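Local coordinates for 5-formyltetrahydrofolate cyclo-ligase family protein (PDB 2JCB) that probably catalyses the ATP-dependent cyclisation of 5-formyltetrahydrofolate to 5,10-methenyltetrahydrofolate, binding ADP and a magnesium ion in its nucleotide site, at residues I20-M24 with Y167-V172; L35-I39 with I187-K191; K47-E51 with K73-K79; S94-I98 with T119-N123. All coordinates share one frame; numbering follows the deposited sequence.

Interaction 1 of 4, residues I20-M24 with Y167-V172; sequences IIEHM and YSFQMV
His23 and Phe169 form a face-to-face aromatic stack that joins helix 6-26 to the short 3-10 turn 168-170, in the loop between strands 161-165 and 186-189. The evidence is direct: the ring centroids lie 3.9 Å apart and the planes are only 7° from parallel, with Phe169 CD1 over the centre of the imidazole and His23 ND1 over the centre of the phenyl ring. Phe169 holds its ring between its own backbone N and carbonyl carbon (chi1 73°), which presents one face to the helix. Deeper in, Ile20 passes alongside Phe169: Ile20 CG2 packs 4.2 Å from Phe169 CE1, and Ile20 CD1 reaches the Phe169 carbonyl. Met24, bent at its last torsion, puts CE 3.4 Å from Gln170 CD and, at the edge of the tyrosine ring, 4.1 Å from Tyr167 CD2. Both ends of the Gln170 amide are engaged: OE1 accepts from Tyr167 N at 2.9 Å, and NE2 bonds to Val135 O. Tyr167 OH is bonded to Asn63 O. The contact is thus a helix packed on a 3-10 turn, largely apolar within apart from one bonded amide, and aromatic at its exposed margin, in an alpha/beta fold of the cyclo-ligase family.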
loop_
_atom_site.group_PDB
_atom_site.type_symbol
_atom_site.label_atom_id
_atom_site.label_comp_id
_atom_site.label_asym_id
_atom_site.label_seq_id
_atom_site.Cartn_x
_atom_site.Cartn_y
_atom_site.Cartn_z
ATOM N N ILE A 20 -13.177 8.022 4.901
ATOM C CA ILE A 20 -11.839 8.380 4.480
ATOM C C ILE A 20 -11.713 8.425 2.953
ATOM O O ILE A 20 -11.085 9.323 2.429
ATOM C CB ILE A 20 -10.759 7.446 5.101
ATOM C CG1 ILE A 20 -10.673 7.577 6.615
ATOM C CG2 ILE A 20 -9.430 7.828 4.608
ATOM C CD1 ILE A 20 -10.253 8.958 7.032
ATOM N N ILE A 21 -12.336 7.480 2.262
ATOM C CA ILE A 21 -12.399 7.468 0.787
ATOM C C ILE A 21 -13.062 8.724 0.219
ATOM O O ILE A 21 -12.589 9.311 -0.733
ATOM C CB ILE A 21 -13.016 6.123 0.247
ATOM C CG1 ILE A 21 -12.002 4.995 0.494
ATOM C CG2 ILE A 21 -13.377 6.235 -1.300
ATOM C CD1 ILE A 21 -12.458 3.563 0.145
ATOM N N GLU A 22 -14.140 9.146 0.856
ATOM C CA GLU A 22 -14.884 10.372 0.517
ATOM C C GLU A 22 -13.974 11.578 0.694
ATOM O O GLU A 22 -13.927 12.460 -0.161
ATOM C CB GLU A 22 -16.106 10.515 1.409
ATOM C CG GLU A 22 -16.951 11.732 1.145
ATOM C CD GLU A 22 -18.311 11.634 1.822
ATOM O OE1 GLU A 22 -18.420 10.871 2.816
ATOM O OE2 GLU A 22 -19.265 12.312 1.372
ATOM N N HIS A 23 -13.231 11.592 1.796
ATOM C CA HIS A 23 -12.298 12.662 2.068
ATOM C C HIS A 23 -11.205 12.658 0.982
ATOM O O HIS A 23 -10.873 13.701 0.445
ATOM C CB HIS A 23 -11.717 12.511 3.477
ATOM C CG HIS A 23 -10.945 13.704 3.951
ATOM N ND1 HIS A 23 -10.058 14.392 3.148
ATOM C CD2 HIS A 23 -10.919 14.326 5.155
ATOM C CE1 HIS A 23 -9.540 15.400 3.827
ATOM N NE2 HIS A 23 -10.036 15.376 5.051
ATOM N N MET A 24 -10.672 11.488 0.654
ATOM C CA MET A 24 -9.602 11.374 -0.330
ATOM C C MET A 24 -10.062 11.873 -1.697
ATOM O O MET A 24 -9.352 12.610 -2.372
ATOM C CB MET A 24 -9.115 9.930 -0.450
ATOM C CG MET A 24 -7.793 9.819 -1.148
ATOM S SD MET A 24 -7.256 8.135 -0.996
ATOM C CE MET A 24 -6.723 8.008 0.672
ATOM N N TYR A 167 -1.766 10.125 3.718
ATOM C CA TYR A 167 -2.004 11.504 4.074
ATOM C C TYR A 167 -2.376 11.477 5.570
ATOM O O TYR A 167 -2.944 10.491 6.094
ATOM C CB TYR A 167 -3.207 12.043 3.304
ATOM C CG TYR A 167 -3.082 11.891 1.825
ATOM C CD1 TYR A 167 -2.180 12.690 1.115
ATOM C CD2 TYR A 167 -3.928 11.024 1.094
ATOM C CE1 TYR A 167 -2.075 12.586 -0.250
ATOM C CE2 TYR A 167 -3.838 10.933 -0.312
ATOM C CZ TYR A 167 -2.896 11.726 -0.966
ATOM O OH TYR A 167 -2.683 11.717 -2.355
ATOM N N SER A 168 -2.023 12.547 6.266
ATOM C CA SER A 168 -2.287 12.595 7.694
ATOM C C SER A 168 -3.769 12.413 8.077
ATOM O O SER A 168 -4.058 11.874 9.143
ATOM C CB SER A 168 -1.646 13.836 8.340
ATOM O OG SER A 168 -2.303 14.986 7.934
ATOM N N PHE A 169 -4.697 12.841 7.212
ATOM C CA PHE A 169 -6.117 12.626 7.445
ATOM C C PHE A 169 -6.541 11.138 7.343
ATOM O O PHE A 169 -7.665 10.799 7.695
ATOM C CB PHE A 169 -6.986 13.499 6.522
ATOM C CG PHE A 169 -7.008 13.029 5.080
ATOM C CD1 PHE A 169 -7.821 11.946 4.695
ATOM C CD2 PHE A 169 -6.236 13.674 4.099
ATOM C CE1 PHE A 169 -7.888 11.511 3.392
ATOM C CE2 PHE A 169 -6.288 13.232 2.761
ATOM C CZ PHE A 169 -7.099 12.122 2.419
ATOM N N GLN A 170 -5.669 10.271 6.834
ATOM C CA GLN A 170 -5.940 8.839 6.869
ATOM C C GLN A 170 -5.614 8.244 8.208
ATOM O O GLN A 170 -5.996 7.104 8.485
ATOM C CB GLN A 170 -5.100 8.141 5.801
ATOM C CG GLN A 170 -5.559 8.393 4.377
ATOM C CD GLN A 170 -4.630 7.722 3.363
ATOM O OE1 GLN A 170 -3.799 8.348 2.735
ATOM N NE2 GLN A 170 -4.845 6.411 3.168
ATOM N N MET A 171 -4.930 9.016 9.056
ATOM C CA MET A 171 -4.698 8.597 10.454
ATOM C C MET A 171 -5.926 8.768 11.324
ATOM O O MET A 171 -6.571 9.847 11.361
ATOM C CB MET A 171 -3.494 9.355 11.046
ATOM C CG MET A 171 -2.207 9.220 10.254
ATOM S SD MET A 171 -1.648 7.511 10.048
ATOM C CE MET A 171 -1.773 6.796 11.700
ATOM N N VAL A 172 -6.298 7.696 12.023
ATOM C CA VAL A 172 -7.475 7.767 12.905
ATOM C C VAL A 172 -7.174 7.278 14.314
ATOM O O VAL A 172 -6.203 6.593 14.558
ATOM C CB VAL A 172 -8.753 7.053 12.335
ATOM C CG1 VAL A 172 -9.117 7.569 10.930
ATOM C CG2 VAL A 172 -8.580 5.546 12.342
#

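Interaction 2 of 4, residues L35-I39 with I187-K191; sequences LSEQI and IITEK
Glu190 lies against helix 29-44 through the aliphatic part of its side chain, where strand 186-189 gives way to a turn. Its CB sits 3.6 Å from Gln38 OE1 and 3.8 Å from Leu35 CD2. At the next step CG comes to 3.5 Å from the same Leu35 methyl; the torsion that sets CG between the backbone N and the carbonyl carbon (chi1 70°) turns it to the helix. A bend at chi2 (-84°) then carries the carboxylate alongside Leu35, whose CD2 is 3.7 Å from Glu190 CD. At the tip, OE2 takes a hydrogen bond from outside the pair, with Ser168 OG of the turn that follows strand 161-165. Further along the helix, Ile39 covers the backbone instead: its CG1 is 3.6 Å from Glu190 N, and its CG2 methyl packs 4.3 Å from Ile188 CG2. Near the end of the strand, Thr189 OG1 accepts from Lys191 N at 3.1 Å in an ST turn, which shapes the chain where Glu190 meets the helix. The chemistry is therefore divided: mostly aliphatic groups make the join between helix and strand, while the carboxylate takes its hydrogen bonds away from the helix, OE2 from Ser168 OG, which would probably stabilise its charge.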
loop_
_atom_site.group_PDB
_atom_site.type_symbol
_atom_site.label_atom_id
_atom_site.label_comp_id
_atom_site.label_asym_id
_atom_site.label_seq_id
_atom_site.Cartn_x
_atom_site.Cartn_y
_atom_site.Cartn_z
ATOM N N LEU A 35 1.169 16.981 -1.380
ATOM C CA LEU A 35 1.257 15.990 -0.296
ATOM C C LEU A 35 1.922 14.704 -0.826
ATOM O O LEU A 35 2.778 14.112 -0.157
ATOM C CB LEU A 35 -0.119 15.708 0.320
ATOM C CG LEU A 35 -0.872 16.773 1.118
ATOM C CD1 LEU A 35 -2.226 16.303 1.583
ATOM C CD2 LEU A 35 -0.085 17.251 2.316
ATOM N N SER A 36 1.563 14.284 -2.041
ATOM C CA SER A 36 2.183 13.046 -2.571
ATOM C C SER A 36 3.693 13.249 -2.705
ATOM O O SER A 36 4.460 12.340 -2.376
ATOM C CB SER A 36 1.636 12.648 -3.943
ATOM O OG SER A 36 0.371 12.028 -3.776
ATOM N N GLU A 37 4.074 14.431 -3.191
ATOM C CA GLU A 37 5.489 14.830 -3.338
ATOM C C GLU A 37 6.231 14.804 -1.987
ATOM O O GLU A 37 7.358 14.269 -1.910
ATOM C CB GLU A 37 5.563 16.236 -3.954
ATOM C CG GLU A 37 5.643 16.159 -5.475
ATOM C CD GLU A 37 5.249 17.458 -6.262
ATOM O OE1 GLU A 37 5.161 18.586 -5.671
ATOM O OE2 GLU A 37 5.041 17.318 -7.507
ATOM N N GLN A 38 5.604 15.401 -0.962
ATOM C CA GLN A 38 6.219 15.471 0.389
ATOM C C GLN A 38 6.421 14.081 0.973
ATOM O O GLN A 38 7.465 13.782 1.559
ATOM C CB GLN A 38 5.388 16.336 1.338
ATOM C CG GLN A 38 5.450 17.775 0.909
ATOM C CD GLN A 38 4.596 18.698 1.762
ATOM O OE1 GLN A 38 3.935 18.261 2.699
ATOM N NE2 GLN A 38 4.597 19.998 1.416
ATOM N N ILE A 39 5.419 13.207 0.795
ATOM C CA ILE A 39 5.389 11.919 1.449
ATOM C C ILE A 39 6.499 11.109 0.830
ATOM O O ILE A 39 7.271 10.460 1.573
ATOM C CB ILE A 39 4.066 11.255 1.273
ATOM C CG1 ILE A 39 3.053 11.942 2.228
ATOM C CG2 ILE A 39 4.134 9.783 1.542
ATOM C CD1 ILE A 39 1.557 11.676 1.912
ATOM N N ILE A 187 4.486 4.068 9.212
ATOM C CA ILE A 187 3.549 4.841 8.373
ATOM C C ILE A 187 4.286 6.194 8.129
ATOM O O ILE A 187 4.783 6.808 9.091
ATOM C CB ILE A 187 2.128 5.037 8.997
ATOM C CG1 ILE A 187 1.454 3.660 9.269
ATOM C CG2 ILE A 187 1.228 5.876 8.060
ATOM C CD1 ILE A 187 0.666 3.626 10.477
ATOM N N ILE A 188 4.391 6.615 6.874
ATOM C CA ILE A 188 4.947 7.919 6.507
ATOM C C ILE A 188 3.790 8.814 6.046
ATOM O O ILE A 188 3.082 8.441 5.087
ATOM C CB ILE A 188 5.950 7.767 5.384
ATOM C CG1 ILE A 188 7.057 6.757 5.768
ATOM C CG2 ILE A 188 6.556 9.114 5.048
ATOM C CD1 ILE A 188 7.909 6.450 4.651
ATOM N N THR A 189 3.623 9.972 6.681
ATOM C CA THR A 189 2.648 10.985 6.275
ATOM C C THR A 189 3.425 12.227 5.906
ATOM O O THR A 189 4.688 12.236 5.952
ATOM C CB THR A 189 1.632 11.336 7.398
ATOM O OG1 THR A 189 2.296 12.104 8.413
ATOM C CG2 THR A 189 0.976 10.065 8.016
ATOM N N GLU A 190 2.715 13.314 5.592
ATOM C CA GLU A 190 3.446 14.519 5.215
ATOM C C GLU A 190 3.998 15.222 6.480
ATOM O O GLU A 190 4.732 16.204 6.364
ATOM C CB GLU A 190 2.540 15.482 4.422
ATOM C CG GLU A 190 1.412 16.145 5.267
ATOM C CD GLU A 190 0.144 15.298 5.440
ATOM O OE1 GLU A 190 0.117 14.072 5.251
ATOM O OE2 GLU A 190 -0.853 15.903 5.817
ATOM N N LYS A 191 3.564 14.777 7.649
ATOM C CA LYS A 191 3.928 15.377 8.927
ATOM C C LYS A 191 5.031 14.582 9.665
ATOM O O LYS A 191 5.539 15.074 10.675
ATOM C CB LYS A 191 2.685 15.408 9.853
ATOM C CG LYS A 191 1.543 16.359 9.518
ATOM C CD LYS A 191 0.487 16.220 10.580
ATOM C CE LYS A 191 -0.695 17.031 10.213
ATOM N NZ LYS A 191 -1.549 17.238 11.415
#

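Interaction 3 of 4, residues K47-E51 with K73-K79; sequences KEWAE and KAWKEGK
The Trp49 indole is met over one face by Lys79 and at its edge by Glu77. Lys79 CE lies 3.8 Å from the centroid of the five-membered ring, a CH-pi contact; NZ lies 4.7 Å from the same centroid in a cation-pi relation. At the edge, Trp49 NE1 donates to Glu77 OE1 over 2.9 Å, reaching the syn lone pair, although the bond is bent (134° at the hydrogen) and the oxygen is tilted 28° from the ring plane. The six-membered ring runs out to helix 68-76, where CH2 meets Ala74 CB at 3.8 Å and CZ2 meets Lys73 CG at 3.8 Å. Trp49 gets there because its CG stands anti to the backbone N (chi1 172°). A turn in the last torsion of Lys79 brings NZ back to the helix that carries the indole, where it gives a 2.8 Å hydrogen bond to Trp49 O; it also bonds to Ala52 O, so carbonyls as well as the ring hold the buried ammonium. Gly78, with positive phi, ends helix 68-76 in a Schellman motif, after which Lys79 leads into strand 80-87. The whole is a tryptophan-lysine cation-pi pair set at a helix C-terminus, linking two helices of the alpha/beta fold.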
loop_
_atom_site.group_PDB
_atom_site.type_symbol
_atom_site.label_atom_id
_atom_site.label_comp_id
_atom_site.label_asym_id
_atom_site.label_seq_id
_atom_site.Cartn_x
_atom_site.Cartn_y
_atom_site.Cartn_z
ATOM N N LYS A 47 15.942 4.591 5.835
ATOM C CA LYS A 47 16.971 3.539 5.745
ATOM C C LYS A 47 16.477 2.314 4.945
ATOM O O LYS A 47 17.225 1.776 4.136
ATOM C CB LYS A 47 17.403 3.146 7.150
ATOM C CG LYS A 47 18.358 1.962 7.239
ATOM C CD LYS A 47 18.663 1.741 8.741
ATOM C CE LYS A 47 19.311 0.385 8.993
ATOM N NZ LYS A 47 20.736 0.528 8.725
ATOM N N GLU A 48 15.248 1.880 5.182
ATOM C CA GLU A 48 14.738 0.688 4.533
ATOM C C GLU A 48 14.507 0.868 3.037
ATOM O O GLU A 48 14.596 -0.108 2.308
ATOM C CB GLU A 48 13.498 0.129 5.211
ATOM C CG GLU A 48 12.350 1.069 5.234
ATOM C CD GLU A 48 12.274 1.875 6.520
ATOM O OE1 GLU A 48 13.304 2.409 6.991
ATOM O OE2 GLU A 48 11.156 1.981 7.049
ATOM N N TRP A 49 14.282 2.105 2.582
ATOM C CA TRP A 49 14.291 2.400 1.129
ATOM C C TRP A 49 15.680 2.266 0.551
ATOM O O TRP A 49 15.916 1.524 -0.405
ATOM C CB TRP A 49 13.750 3.827 0.858
ATOM C CG TRP A 49 13.917 4.250 -0.593
ATOM C CD1 TRP A 49 14.977 4.887 -1.140
ATOM C CD2 TRP A 49 13.015 3.951 -1.676
ATOM N NE1 TRP A 49 14.778 5.064 -2.501
ATOM C CE2 TRP A 49 13.572 4.502 -2.847
ATOM C CE3 TRP A 49 11.772 3.305 -1.742
ATOM C CZ2 TRP A 49 12.934 4.409 -4.113
ATOM C CZ3 TRP A 49 11.126 3.204 -2.994
ATOM C CH2 TRP A 49 11.729 3.740 -4.158
ATOM N N ALA A 50 16.621 2.987 1.170
ATOM C CA ALA A 50 17.963 3.018 0.688
ATOM C C ALA A 50 18.526 1.604 0.574
ATOM O O ALA A 50 19.198 1.282 -0.396
ATOM C CB ALA A 50 18.818 3.878 1.615
ATOM N N GLU A 51 18.227 0.764 1.565
ATOM C CA GLU A 51 18.811 -0.574 1.640
ATOM C C GLU A 51 18.116 -1.679 0.808
ATOM O O GLU A 51 18.768 -2.730 0.513
ATOM C CB GLU A 51 18.927 -1.024 3.095
ATOM C CG GLU A 51 19.992 -0.245 3.847
ATOM C CD GLU A 51 20.120 -0.682 5.294
ATOM O OE1 GLU A 51 19.271 -1.472 5.761
ATOM O OE2 GLU A 51 21.077 -0.232 5.961
ATOM N N LYS A 73 11.666 6.030 -9.528
ATOM C CA LYS A 73 12.855 6.269 -8.681
ATOM C C LYS A 73 13.550 4.942 -8.406
ATOM O O LYS A 73 14.749 4.843 -8.526
ATOM C CB LYS A 73 12.409 6.874 -7.333
ATOM C CG LYS A 73 13.548 7.387 -6.402
ATOM C CD LYS A 73 14.248 8.557 -6.987
ATOM C CE LYS A 73 14.934 9.385 -5.917
ATOM N NZ LYS A 73 15.314 10.688 -6.562
ATOM N N ALA A 74 12.787 3.926 -8.007
ATOM C CA ALA A 74 13.342 2.599 -7.782
ATOM C C ALA A 74 14.086 2.083 -9.017
ATOM O O ALA A 74 15.255 1.621 -8.938
ATOM C CB ALA A 74 12.240 1.601 -7.290
ATOM N N TRP A 75 13.435 2.179 -10.185
ATOM C CA TRP A 75 14.097 1.797 -11.439
ATOM C C TRP A 75 15.402 2.566 -11.647
ATOM O O TRP A 75 16.421 1.980 -11.988
ATOM C CB TRP A 75 13.208 1.994 -12.644
ATOM C CG TRP A 75 12.100 0.987 -12.762
ATOM C CD1 TRP A 75 12.086 -0.288 -12.281
ATOM C CD2 TRP A 75 10.868 1.170 -13.466
ATOM N NE1 TRP A 75 10.916 -0.907 -12.629
ATOM C CE2 TRP A 75 10.151 -0.038 -13.368
ATOM C CE3 TRP A 75 10.317 2.234 -14.197
ATOM C CZ2 TRP A 75 8.877 -0.212 -13.946
ATOM C CZ3 TRP A 75 9.048 2.067 -14.757
ATOM C CH2 TRP A 75 8.348 0.854 -14.631
ATOM N N LYS A 76 15.355 3.875 -11.391
ATOM C CA LYS A 76 16.519 4.734 -11.568
ATOM C C LYS A 76 17.696 4.323 -10.667
ATOM O O LYS A 76 18.861 4.384 -11.086
ATOM C CB LYS A 76 16.129 6.181 -11.314
ATOM C CG LYS A 76 17.145 7.183 -11.839
ATOM C CD LYS A 76 16.966 8.500 -11.125
ATOM C CE LYS A 76 17.968 9.522 -11.675
ATOM N NZ LYS A 76 17.815 10.810 -10.937
ATOM N N GLU A 77 17.359 3.887 -9.457
ATOM C CA GLU A 77 18.303 3.456 -8.425
ATOM C C GLU A 77 18.772 1.996 -8.592
ATOM O O GLU A 77 19.577 1.498 -7.802
ATOM C CB GLU A 77 17.694 3.739 -7.033
ATOM C CG GLU A 77 17.561 5.245 -6.830
ATOM C CD GLU A 77 17.163 5.686 -5.463
ATOM O OE1 GLU A 77 16.574 4.897 -4.724
ATOM O OE2 GLU A 77 17.396 6.870 -5.138
ATOM N N GLY A 78 18.265 1.312 -9.615
ATOM C CA GLY A 78 18.628 -0.079 -9.853
ATOM C C GLY A 78 17.898 -1.071 -8.951
ATOM O O GLY A 78 18.348 -2.235 -8.867
ATOM N N LYS A 79 16.793 -0.661 -8.309
ATOM C CA LYS A 79 16.088 -1.587 -7.464
ATOM C C LYS A 79 15.144 -2.390 -8.353
ATOM O O LYS A 79 14.678 -1.859 -9.364
ATOM C CB LYS A 79 15.242 -0.835 -6.423
ATOM C CG LYS A 79 16.093 0.108 -5.567
ATOM C CD LYS A 79 15.168 0.673 -4.493
ATOM C CE LYS A 79 15.865 1.725 -3.650
ATOM N NZ LYS A 79 17.036 1.168 -2.924
#

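Interaction 4 of 4, residues S94-I98 with T119-N123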
loop_
_atom_site.group_PDB
_atom_site.type_symbol
_atom_site.label_atom_id
_atom_site.label_comp_id
_atom_site.label_asym_id
_atom_site.label_seq_id
_atom_site.Cartn_x
_atom_site.Cartn_y
_atom_site.Cartn_z
ATOM N N SER A 94 0.152 -12.411 -6.334
ATOM C CA SER A 94 1.382 -12.843 -6.952
ATOM C C SER A 94 2.149 -11.569 -7.231
ATOM O O SER A 94 1.808 -10.821 -8.162
ATOM C CB SER A 94 1.089 -13.553 -8.263
ATOM O OG SER A 94 2.274 -13.910 -8.960
ATOM N N PHE A 95 3.204 -11.314 -6.466
ATOM C CA PHE A 95 4.011 -10.147 -6.809
ATOM C C PHE A 95 4.918 -10.470 -7.994
ATOM O O PHE A 95 5.622 -11.467 -7.984
ATOM C CB PHE A 95 4.791 -9.666 -5.605
ATOM C CG PHE A 95 3.924 -8.950 -4.646
ATOM C CD1 PHE A 95 3.838 -7.568 -4.732
ATOM C CD2 PHE A 95 3.185 -9.635 -3.694
ATOM C CE1 PHE A 95 2.972 -6.826 -3.851
ATOM C CE2 PHE A 95 2.314 -8.935 -2.800
ATOM C CZ PHE A 95 2.201 -7.528 -2.892
ATOM N N ARG A 96 4.855 -9.632 -9.022
ATOM C CA ARG A 96 5.601 -9.928 -10.233
ATOM C C ARG A 96 6.430 -8.762 -10.663
ATOM O O ARG A 96 5.997 -7.625 -10.579
ATOM C CB ARG A 96 4.659 -10.354 -11.391
ATOM C CG ARG A 96 3.547 -11.354 -10.968
ATOM C CD ARG A 96 2.709 -11.692 -12.194
ATOM N NE ARG A 96 3.415 -12.635 -13.054
ATOM C CZ ARG A 96 3.368 -13.945 -12.907
ATOM N NH1 ARG A 96 2.656 -14.488 -11.918
ATOM N NH2 ARG A 96 4.030 -14.703 -13.737
ATOM N N GLN A 97 7.632 -9.048 -11.129
ATOM C CA GLN A 97 8.548 -7.974 -11.491
ATOM C C GLN A 97 8.132 -7.235 -12.764
ATOM O O GLN A 97 7.786 -7.866 -13.788
ATOM C CB GLN A 97 9.973 -8.506 -11.641
ATOM C CG GLN A 97 10.921 -7.451 -12.141
ATOM C CD GLN A 97 12.356 -7.927 -12.327
ATOM O OE1 GLN A 97 12.620 -9.114 -12.447
ATOM N NE2 GLN A 97 13.289 -6.979 -12.327
ATOM N N ILE A 98 8.249 -5.922 -12.698
ATOM C CA ILE A 98 8.045 -5.032 -13.865
ATOM C C ILE A 98 9.271 -4.167 -14.042
ATOM O O ILE A 98 9.769 -3.596 -13.057
ATOM C CB ILE A 98 6.724 -4.163 -13.785
ATOM C CG1 ILE A 98 6.593 -3.268 -12.525
ATOM C CG2 ILE A 98 5.486 -5.085 -13.960
ATOM C CD1 ILE A 98 5.554 -2.045 -12.654
ATOM N N THR A 119 5.778 -11.248 -17.205
ATOM C CA THR A 119 6.374 -10.872 -15.929
ATOM C C THR A 119 6.686 -12.112 -15.103
ATOM O O THR A 119 6.065 -13.177 -15.312
ATOM C CB THR A 119 5.419 -9.938 -15.136
ATOM O OG1 THR A 119 4.143 -10.576 -14.954
ATOM C CG2 THR A 119 5.237 -8.583 -15.857
ATOM N N GLU A 120 7.650 -11.987 -14.180
ATOM C CA GLU A 120 8.101 -13.159 -13.426
ATOM C C GLU A 120 7.701 -12.981 -11.987
ATOM O O GLU A 120 7.996 -11.934 -11.412
ATOM C CB GLU A 120 9.613 -13.340 -13.540
ATOM C CG GLU A 120 10.028 -14.012 -14.821
ATOM C CD GLU A 120 11.538 -13.980 -15.062
ATOM O OE1 GLU A 120 12.015 -14.802 -15.870
ATOM O OE2 GLU A 120 12.233 -13.132 -14.455
ATOM N N GLU A 121 7.043 -13.992 -11.419
ATOM C CA GLU A 121 6.716 -13.987 -9.998
ATOM C C GLU A 121 7.987 -13.951 -9.162
ATOM O O GLU A 121 8.956 -14.691 -9.466
ATOM C CB GLU A 121 5.987 -15.263 -9.616
ATOM C CG GLU A 121 5.289 -15.117 -8.286
ATOM C CD GLU A 121 4.416 -16.298 -8.013
ATOM O OE1 GLU A 121 4.976 -17.397 -7.708
ATOM O OE2 GLU A 121 3.180 -16.139 -8.155
ATOM N N VAL A 122 7.948 -13.165 -8.095
ATOM C CA VAL A 122 9.049 -13.081 -7.122
ATOM C C VAL A 122 8.537 -13.556 -5.750
ATOM O O VAL A 122 7.509 -13.088 -5.268
ATOM C CB VAL A 122 9.657 -11.646 -7.067
ATOM C CG1 VAL A 122 10.772 -11.564 -6.035
ATOM C CG2 VAL A 122 10.229 -11.273 -8.412
ATOM N N ASN A 123 9.255 -14.513 -5.167
ATOM C CA ASN A 123 8.944 -15.098 -3.850
ATOM C C ASN A 123 9.003 -14.043 -2.759
ATOM O O ASN A 123 9.863 -13.169 -2.819
ATOM C CB ASN A 123 9.979 -16.203 -3.552
ATOM C CG ASN A 123 9.560 -17.137 -2.417
ATOM O OD1 ASN A 123 9.432 -16.735 -1.251
ATOM N ND2 ASN A 123 9.396 -18.408 -2.749
HETATM O O HOH W 1 4.552 -13.279 -4.889
HETATM O O HOH W 2 9.443 -9.887 -15.048
#
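Two torsions set up the side-chain half of this contact: Arg96 bends at chi3 (77°), folding its guanidinium over segment 119-123, and Glu121 extends from a CG anti to its backbone N (chi1 -163°), carrying its carboxylate to Ser94. Arg96 grips Thr119 side-on with two nitrogens. NE donates to Thr119 OG1 at 2.9 Å and NH2 to Thr119 O at 3.0 Å; both acceptors lie in the guanidinium plane, although the second N-H comes from above the carbonyl plane. Thr119 OG1 also bonds to Ile115 O. One face of the guanidinium rests over the backbone around Glu121 N. Ser94 OG donates to the anti lone pair of Glu121 OE2 over a short 2.5 Å, whereas Arg96 NH1 lies 4.1 Å from that oxygen, which is well out of the guanidinium plane. A weak bond links Arg96 NH1 to Ser94 OG.

Beneath the face that carries Arg96 and Glu121, strand 92-98 pairs antiparallel with the edge strand 120-121, those two residues forming a non-hydrogen-bonded pair. Val122 N bonds to Phe95 O at 2.9 Å and Gln97 N to Glu120 O at 2.9 Å. Where the two strands part, one water joins Phe95 N to Val122 O and another Gln97 O to Glu120 N. Ile98 CG2 and Thr119 CG2 pack side by side, 4.0 Å apart.

Backbone bonds, the side-chain bonds of Arg96 and Ser94, and two water bridges thus jointly hold this short outer strand: the arginine N-H groups named go to neutral oxygens, and the carboxylate would probably add undirected attraction.

Interactions 1 and 2, their centres 12 Å apart, adjoin through Ser168 OG and Glu190 OE2, which are 2.7 Å apart. Interactions 3 and 4 meet similarly through Trp75 NE1 and Ile98 O, 3.0 Å apart. Interactions 2 and 3 come within about 6 Å by nearest atoms without touching, on consecutive helices. Interactions 2 and 4 both reach the eight-stranded mixed sheet, on opposite sides of the chain's centre, with centres 27 Å apart. None of the contacts lines the nucleotide pocket: the Ile20 side chain of interaction 1 is about 11 Å from the bound ADP, and that of Phe95 in interaction 4 about 13 Å.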